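Local coordinates for protein LC-Est1C (Uncultured organism, PDB 3WYD) that hydrolyses carboxylic esters as the C-terminal, alpha/beta-hydrolase-fold catalytic domain of a metagenome-derived esterase with a long N-terminal extension, at residues V168-S173 against Y189-G194; L158-D163 against V198-R203. All coordinates share one frame; numbering follows the deposited sequence.

Contact 1 (V168-S173 against Y189-G194); sequences VPVERS and YIEIPG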
ATOM      1  N   VAL A 168      -2.650   5.169   8.058  1.00 12.57           N
ATOM      2  CA  VAL A 168      -1.784   6.216   7.488  1.00 12.53           C
ATOM      3  C   VAL A 168      -1.923   7.453   8.406  1.00 11.73           C
ATOM      4  O   VAL A 168      -2.989   8.049   8.458  1.00 12.57           O
ATOM      5  CB  VAL A 168      -2.200   6.597   6.042  1.00 12.66           C
ATOM      6  CG1 VAL A 168      -1.280   7.789   5.516  1.00 12.02           C
ATOM      7  CG2 VAL A 168      -2.093   5.369   5.082  1.00 12.06           C
ATOM      8  N   PRO A 169      -0.874   7.815   9.145  1.00 13.08           N
ATOM      9  CA  PRO A 169      -0.993   8.984  10.039  1.00 12.98           C
ATOM     10  C   PRO A 169      -1.413  10.231   9.282  1.00 10.90           C
ATOM     11  O   PRO A 169      -1.006  10.454   8.128  1.00 12.25           O
ATOM     12  CB  PRO A 169       0.417   9.161  10.593  1.00 15.90           C
ATOM     13  CG  PRO A 169       1.020   7.708  10.541  1.00 16.56           C
ATOM     14  CD  PRO A 169       0.450   7.161   9.230  1.00 15.05           C
ATOM     15  N   VAL A 170      -2.302  10.986   9.923  1.00 12.49           N
ATOM     16  CA  VAL A 170      -2.784  12.234   9.361  1.00 11.36           C
ATOM     17  C   VAL A 170      -1.625  13.172   8.982  1.00 11.71           C
ATOM     18  O   VAL A 170      -1.756  13.963   8.007  1.00 11.34           O
ATOM     19  CB  VAL A 170      -3.790  12.888  10.329  1.00 11.14           C
ATOM     20  CG1 VAL A 170      -3.086  13.444  11.626  1.00 11.20           C
ATOM     21  CG2 VAL A 170      -4.562  14.016   9.635  1.00 12.34           C
ATOM     22  N   GLU A 171      -0.492  13.059   9.676  1.00 13.10           N
ATOM     23  CA  GLU A 171       0.688  13.846   9.327  1.00 13.52           C
ATOM     24  C   GLU A 171       1.172  13.598   7.899  1.00 14.35           C
ATOM     25  O   GLU A 171       1.740  14.516   7.260  1.00 12.75           O
ATOM     26  CB  GLU A 171       1.827  13.542  10.316  1.00 14.66           C
ATOM     27  CG  GLU A 171       1.531  14.073  11.721  1.00 20.16           C
ATOM     28  CD  GLU A 171       0.687  13.139  12.650  1.00 25.20           C
ATOM     29  OE1 GLU A 171       0.191  12.048  12.256  1.00 16.80           O
ATOM     30  OE2 GLU A 171       0.498  13.552  13.831  1.00 26.14           O
ATOM     31  N   ARG A 172       0.800  12.461   7.306  1.00 12.36           N
ATOM     32  CA  ARG A 172       1.210  12.186   5.909  1.00 13.98           C
ATOM     33  C   ARG A 172       0.467  13.099   4.935  1.00 12.68           C
ATOM     34  O   ARG A 172       1.081  13.543   3.946  1.00 14.41           O
ATOM     35  CB  ARG A 172       1.013  10.703   5.544  1.00 10.83           C
ATOM     36  CG  ARG A 172       1.782   9.727   6.422  1.00 12.87           C
ATOM     37  CD  ARG A 172       3.314   9.980   6.380  1.00 15.54           C
ATOM     38  NE  ARG A 172       3.985   9.025   7.247  1.00 18.76           N
ATOM     39  CZ  ARG A 172       4.088   9.162   8.565  1.00 22.87           C
ATOM     40  NH1 ARG A 172       3.842  10.334   9.150  1.00 23.39           N
ATOM     41  NH2 ARG A 172       4.562   8.163   9.305  1.00 25.10           N
ATOM     42  N   SER A 173      -0.782  13.492   5.232  1.00 10.58           N
ATOM     43  CA  SER A 173      -1.436  14.479   4.378  1.00 11.14           C
ATOM     44  C   SER A 173      -0.993  15.878   4.799  1.00 10.74           C
ATOM     45  O   SER A 173      -0.860  16.775   3.952  1.00 11.15           O
ATOM     46  CB  SER A 173      -2.957  14.361   4.441  1.00 11.05           C
ATOM     47  OG  SER A 173      -3.398  13.353   3.561  1.00 10.79           O
ATOM     48  N   TYR A 189      -8.050  21.427   1.991  1.00 11.73           N
ATOM     49  CA  TYR A 189      -7.747  20.251   2.789  1.00 11.92           C
ATOM     50  C   TYR A 189      -8.898  20.069   3.761  1.00 13.58           C
ATOM     51  O   TYR A 189      -9.183  20.953   4.595  1.00 14.95           O
ATOM     52  CB  TYR A 189      -6.441  20.487   3.544  1.00 12.21           C
ATOM     53  CG  TYR A 189      -6.041  19.406   4.550  1.00 10.60           C
ATOM     54  CD1 TYR A 189      -6.300  18.063   4.272  1.00 13.28           C
ATOM     55  CD2 TYR A 189      -5.371  19.729   5.747  1.00 11.12           C
ATOM     56  CE1 TYR A 189      -5.894  17.058   5.191  1.00 11.77           C
ATOM     57  CE2 TYR A 189      -4.958  18.724   6.624  1.00 12.28           C
ATOM     58  CZ  TYR A 189      -5.255  17.411   6.330  1.00 11.98           C
ATOM     59  OH  TYR A 189      -4.881  16.411   7.202  1.00 13.67           O
ATOM     60  N   ILE A 190      -9.518  18.898   3.658  1.00 11.94           N
ATOM     61  CA  ILE A 190     -10.589  18.463   4.585  1.00 11.52           C
ATOM     62  C   ILE A 190      -9.973  17.483   5.543  1.00 12.23           C
ATOM     63  O   ILE A 190      -9.811  16.292   5.245  1.00 12.80           O
ATOM     64  CB  ILE A 190     -11.798  17.866   3.834  1.00 12.64           C
ATOM     65  CG1 ILE A 190     -12.383  18.915   2.875  1.00 14.61           C
ATOM     66  CG2 ILE A 190     -12.881  17.370   4.863  1.00 13.89           C
ATOM     67  CD1 ILE A 190     -13.451  18.363   1.942  1.00 16.21           C
ATOM     68  N   GLU A 191      -9.666  17.962   6.747  1.00 12.97           N
ATOM     69  CA  GLU A 191      -9.199  17.074   7.801  1.00 12.17           C
ATOM     70  C   GLU A 191     -10.383  16.776   8.721  1.00 14.56           C
ATOM     71  O   GLU A 191     -11.009  17.713   9.248  1.00 16.61           O
ATOM     72  CB  GLU A 191      -8.080  17.694   8.591  1.00 11.86           C
ATOM     73  CG  GLU A 191      -7.457  16.667   9.542  1.00 14.98           C
ATOM     74  CD  GLU A 191      -6.293  17.218  10.314  1.00 16.36           C
ATOM     75  OE1 GLU A 191      -5.235  17.482   9.705  1.00 14.48           O
ATOM     76  OE2 GLU A 191      -6.422  17.425  11.544  1.00 18.59           O
ATOM     77  N   ILE A 192     -10.748  15.490   8.837  1.00 13.22           N
ATOM     78  CA  ILE A 192     -11.995  15.131   9.526  1.00 15.62           C
ATOM     79  C   ILE A 192     -11.734  14.743  10.964  1.00 14.47           C
ATOM     80  O   ILE A 192     -10.997  13.785  11.240  1.00 13.76           O
ATOM     81  CB  ILE A 192     -12.687  13.991   8.805  1.00 15.92           C
ATOM     82  CG1 ILE A 192     -13.086  14.464   7.415  1.00 20.10           C
ATOM     83  CG2 ILE A 192     -13.904  13.473   9.627  1.00 17.90           C
ATOM     84  CD1 ILE A 192     -13.592  13.407   6.481  1.00 22.04           C
ATOM     85  N   PRO A 193     -12.182  15.573  11.908  1.00 14.96           N
ATOM     86  CA  PRO A 193     -11.924  15.243  13.315  1.00 14.17           C
ATOM     87  C   PRO A 193     -12.549  13.926  13.735  1.00 13.49           C
ATOM     88  O   PRO A 193     -13.718  13.685  13.436  1.00 15.79           O
ATOM     89  CB  PRO A 193     -12.582  16.428  14.068  1.00 15.74           C
ATOM     90  CG  PRO A 193     -12.656  17.510  13.092  1.00 17.07           C
ATOM     91  CD  PRO A 193     -12.841  16.887  11.736  1.00 15.22           C
ATOM     92  N   GLY A 194     -11.704  13.045  14.271  1.00 13.64           N
ATOM     93  CA  GLY A 194     -12.091  11.670  14.628  1.00 15.70           C
ATOM     94  C   GLY A 194     -12.097  10.701  13.446  1.00 15.16           C
ATOM     95  O   GLY A 194     -12.376   9.500  13.625  1.00 15.04           O
TER
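Tyr189 and Glu191 both leave their strand with CG anti to the backbone N (chi1 174° and -171°), which carries the phenol and the carboxylate out on the same side of the sheet to meet Val170 and Ser173. Val170 sends one branch into this pair: CG2 lies 3.4 Å from Tyr189 OH and 3.5 Å from Glu191 OE1, and the Val170 side chain crosses both at about a right angle. The methyl thus sits over a hydrogen bond within the strand: Tyr189 OH donates to Glu191 OE1 at 2.7 Å, and Glu191 OE1 receives it on its anti lone pair, the one turned away from the other carboxylate oxygen. Ser173, one turn further along, approaches the ring obliquely and with carbon alone: its CB is 3.9 Å from Tyr189 OH and 4.1 Å from Tyr189 CE1, while its hydroxyl is hydrogen-bonded to His161. Glu191 OE2 forms a salt bridge with Arg174 of the same helix, so the carboxylate is gripped through both oxygens. A phenylalanine in place of Tyr189 would probably deprive Glu191 OE1 of its phenolic donor and set the carboxylate freer to turn about its last torsion. The two segments belong to the beta-alpha-beta crossover formed by strand 157-162, helix 171-181 and strand 187-192, and here the start of the helix packs on the outermost strand. No hydrogen bond joins them directly; apolar carbon covers a polar pair already satisfied within the strand, and the arginine supplies the charge link to the helix.

Contact 2 (L158-D163 against V198-R203); sequences LVVHGD and VSVAAR
Strand 158-162 runs past the short, irregular helix at about 199-203 at 140° between their directions, with the axes 8.3 Å apart at closest and Gly162 CA lying 6.3 Å from Val200 CA. Val200 carries the helix side of the contact. Its CG1, anti to the carbonyl carbon (chi1 -63°), rests on the strand backbone, 3.7 Å from both Gly162 N and Gly162 CA. Glycine suits this position, since a beta carbon on Gly162 would point at the helix and come within about 3.1 Å of Val200 CG1. Two residues back, on the same face of the strand, the Val160 and Val200 side chains lie alongside each other, pointing opposite ways; Val160 CG1 meets Val200 CB at 3.9 Å and the carbonyl oxygen Val200 O at the same distance. His161, between Val160 and Gly162, turns to the other face of the strand. Thr204 also touches Val160, and its OG1 is hydrogen-bonded to Val200 O, while Ile192 of the neighbouring strand packs on Val200. The helix is thereby seated against the C-terminal end of strand 157-162, a buried contact held by van der Waals packing of valine methyls against each other and against backbone, with no hydrogen bond crossing between the segments.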
ATOM      1  N   LEU A 158      -7.801  18.623  -3.871  1.00  9.90           N
ATOM      2  CA  LEU A 158      -8.597  18.413  -2.682  1.00 10.75           C
ATOM      3  C   LEU A 158      -8.032  17.244  -1.903  1.00 10.35           C
ATOM      4  O   LEU A 158      -7.909  16.145  -2.460  1.00 12.83           O
ATOM      5  CB  LEU A 158     -10.033  18.063  -3.115  1.00 12.99           C
ATOM      6  CG  LEU A 158     -10.938  17.690  -1.927  1.00 13.48           C
ATOM      7  CD1 LEU A 158     -11.306  18.975  -1.164  1.00 15.94           C
ATOM      8  CD2 LEU A 158     -12.211  17.031  -2.384  1.00 13.51           C
ATOM      9  N   VAL A 159      -7.610  17.494  -0.675  1.00 10.75           N
ATOM     10  CA  VAL A 159      -6.960  16.484   0.136  1.00  9.75           C
ATOM     11  C   VAL A 159      -7.887  16.147   1.297  1.00 10.92           C
ATOM     12  O   VAL A 159      -8.386  17.038   1.933  1.00 11.15           O
ATOM     13  CB  VAL A 159      -5.632  16.994   0.696  1.00 10.99           C
ATOM     14  CG1 VAL A 159      -4.948  15.913   1.565  1.00 11.84           C
ATOM     15  CG2 VAL A 159      -4.687  17.393  -0.469  1.00 10.26           C
ATOM     16  N   VAL A 160      -8.113  14.851   1.544  1.00 10.92           N
ATOM     17  CA  VAL A 160      -8.999  14.407   2.652  1.00 10.38           C
ATOM     18  C   VAL A 160      -8.242  13.466   3.552  1.00  9.58           C
ATOM     19  O   VAL A 160      -7.517  12.581   3.061  1.00 10.65           O
ATOM     20  CB  VAL A 160     -10.215  13.690   2.104  1.00 10.86           C
ATOM     21  CG1 VAL A 160     -11.080  13.146   3.240  1.00 12.28           C
ATOM     22  CG2 VAL A 160     -11.027  14.596   1.202  1.00 12.76           C
ATOM     23  N   HIS A 161      -8.283  13.695   4.873  1.00  9.17           N
ATOM     24  CA  HIS A 161      -7.649  12.732   5.778  1.00 10.02           C
ATOM     25  C   HIS A 161      -8.346  12.799   7.103  1.00 13.12           C
ATOM     26  O   HIS A 161      -8.723  13.885   7.546  1.00 11.72           O
ATOM     27  CB  HIS A 161      -6.144  13.062   5.992  1.00 11.74           C
ATOM     28  CG  HIS A 161      -5.262  11.865   6.193  1.00 10.13           C
ATOM     29  ND1 HIS A 161      -4.261  11.543   5.301  1.00  9.70           N
ATOM     30  CD2 HIS A 161      -5.249  10.900   7.145  1.00 12.47           C
ATOM     31  CE1 HIS A 161      -3.614  10.470   5.732  1.00  9.92           C
ATOM     32  NE2 HIS A 161      -4.233  10.023   6.818  1.00 12.20           N
ATOM     33  N   GLY A 162      -8.432  11.657   7.772  1.00 12.09           N
ATOM     34  CA  GLY A 162      -9.023  11.655   9.124  1.00 13.04           C
ATOM     35  C   GLY A 162      -7.956  11.838  10.186  1.00 12.02           C
ATOM     36  O   GLY A 162      -6.866  11.283  10.080  1.00 12.73           O
ATOM     37  N   ASP A 163      -8.224  12.619  11.239  1.00 14.14           N
ATOM     38  CA  ASP A 163      -7.180  12.848  12.259  1.00 12.93           C
ATOM     39  C   ASP A 163      -6.982  11.770  13.298  1.00 13.98           C
ATOM     40  O   ASP A 163      -6.103  11.885  14.153  1.00 15.33           O
ATOM     41  CB  ASP A 163      -7.329  14.222  12.939  1.00 13.78           C
ATOM     42  CG  ASP A 163      -8.430  14.251  13.963  1.00 16.25           C
ATOM     43  OD1 ASP A 163      -9.117  13.247  14.169  1.00 17.33           O
ATOM     44  OD2 ASP A 163      -8.626  15.342  14.544  1.00 17.75           O
ATOM     45  N   VAL A 198     -10.857   4.449   6.889  1.00 15.30           N
ATOM     46  CA  VAL A 198     -11.823   4.084   5.869  1.00 18.88           C
ATOM     47  C   VAL A 198     -13.045   5.009   5.811  1.00 19.92           C
ATOM     48  O   VAL A 198     -13.456   5.355   4.707  1.00 25.02           O
ATOM     49  CB  VAL A 198     -12.259   2.623   6.047  1.00 18.64           C
ATOM     50  CG1 VAL A 198     -13.346   2.261   5.003  1.00 25.16           C
ATOM     51  CG2 VAL A 198     -11.046   1.708   5.897  1.00 18.55           C
ATOM     52  N   SER A 199     -13.478   5.539   6.963  1.00 20.21           N
ATOM     53  CA  SER A 199     -14.723   6.344   7.060  1.00 21.53           C
ATOM     54  C   SER A 199     -14.718   7.568   6.146  1.00 22.20           C
ATOM     55  O   SER A 199     -15.703   7.845   5.463  1.00 24.32           O
ATOM     56  CB  SER A 199     -15.055   6.757   8.499  1.00 17.92           C
ATOM     57  OG  SER A 199     -14.187   7.728   9.070  1.00 27.90           O
ATOM     58  N   VAL A 200     -13.527   8.107   5.918  1.00 16.56           N
ATOM     59  CA  VAL A 200     -13.429   9.395   5.262  1.00 13.84           C
ATOM     60  C   VAL A 200     -13.681   9.335   3.772  1.00 15.26           C
ATOM     61  O   VAL A 200     -13.869  10.397   3.169  1.00 13.64           O
ATOM     62  CB  VAL A 200     -12.073  10.093   5.527  1.00 13.75           C
ATOM     63  CG1 VAL A 200     -11.869  10.413   7.023  1.00 15.09           C
ATOM     64  CG2 VAL A 200     -10.943   9.238   4.991  1.00 15.27           C
ATOM     65  N   ALA A 201     -13.608   8.143   3.166  1.00 15.27           N
ATOM     66  CA  ALA A 201     -13.646   8.036   1.704  1.00 15.37           C
ATOM     67  C   ALA A 201     -15.039   8.266   1.110  1.00 15.59           C
ATOM     68  O   ALA A 201     -15.300   9.284   0.466  1.00 14.39           O
ATOM     69  CB  ALA A 201     -13.090   6.695   1.263  1.00 16.96           C
ATOM     70  N   ALA A 202     -15.978   7.376   1.391  1.00 15.87           N
ATOM     71  CA  ALA A 202     -17.317   7.592   0.829  1.00 14.47           C
ATOM     72  C   ALA A 202     -17.968   8.882   1.352  1.00 14.92           C
ATOM     73  O   ALA A 202     -18.658   9.556   0.584  1.00 17.24           O
ATOM     74  CB  ALA A 202     -18.222   6.393   1.096  1.00 17.41           C
ATOM     75  N   ARG A 203     -17.649   9.282   2.591  1.00 16.07           N
ATOM     76  CA  ARG A 203     -18.121  10.536   3.211  1.00 18.35           C
ATOM     77  C   ARG A 203     -17.851  11.763   2.310  1.00 16.84           C
ATOM     78  O   ARG A 203     -18.614  12.732   2.271  1.00 18.45           O
ATOM     79  CB  ARG A 203     -17.359  10.749   4.540  1.00 18.85           C
ATOM     80  CG  ARG A 203     -17.681  12.069   5.191  1.00 25.30           C
ATOM     81  CD  ARG A 203     -16.703  12.369   6.289  1.00 26.27           C
ATOM     82  NE  ARG A 203     -17.055  13.578   7.008  1.00 27.78           N
ATOM     83  CZ  ARG A 203     -17.589  13.557   8.231  1.00 25.29           C
ATOM     84  NH1 ARG A 203     -17.747  12.388   8.845  1.00 23.26           N
ATOM     85  NH2 ARG A 203     -17.787  14.687   8.887  1.00 29.88           N
TER

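The two contacts lie on opposite faces of neighbouring parallel strands, their centres about 8 Å apart. His161 of contact 2 faces the helix of contact 1: its ND1 is 2.7 Å from Ser173 OG, a probable hydrogen bond, and its NE2 is bonded to Val168 O. At the strand ends, Asp163 OD1 lies 2.6 Å from Gly194 N, probably also hydrogen-bonded, and on the other face Ile192 CD1 packs 3.3 Å from Arg203 CD. Both contacts border the loops that carry Asp165 and His197, which with Ser117 probably form the catalytic triad: Val168 N bonds Asp165, and segment 198-203 directly follows His197.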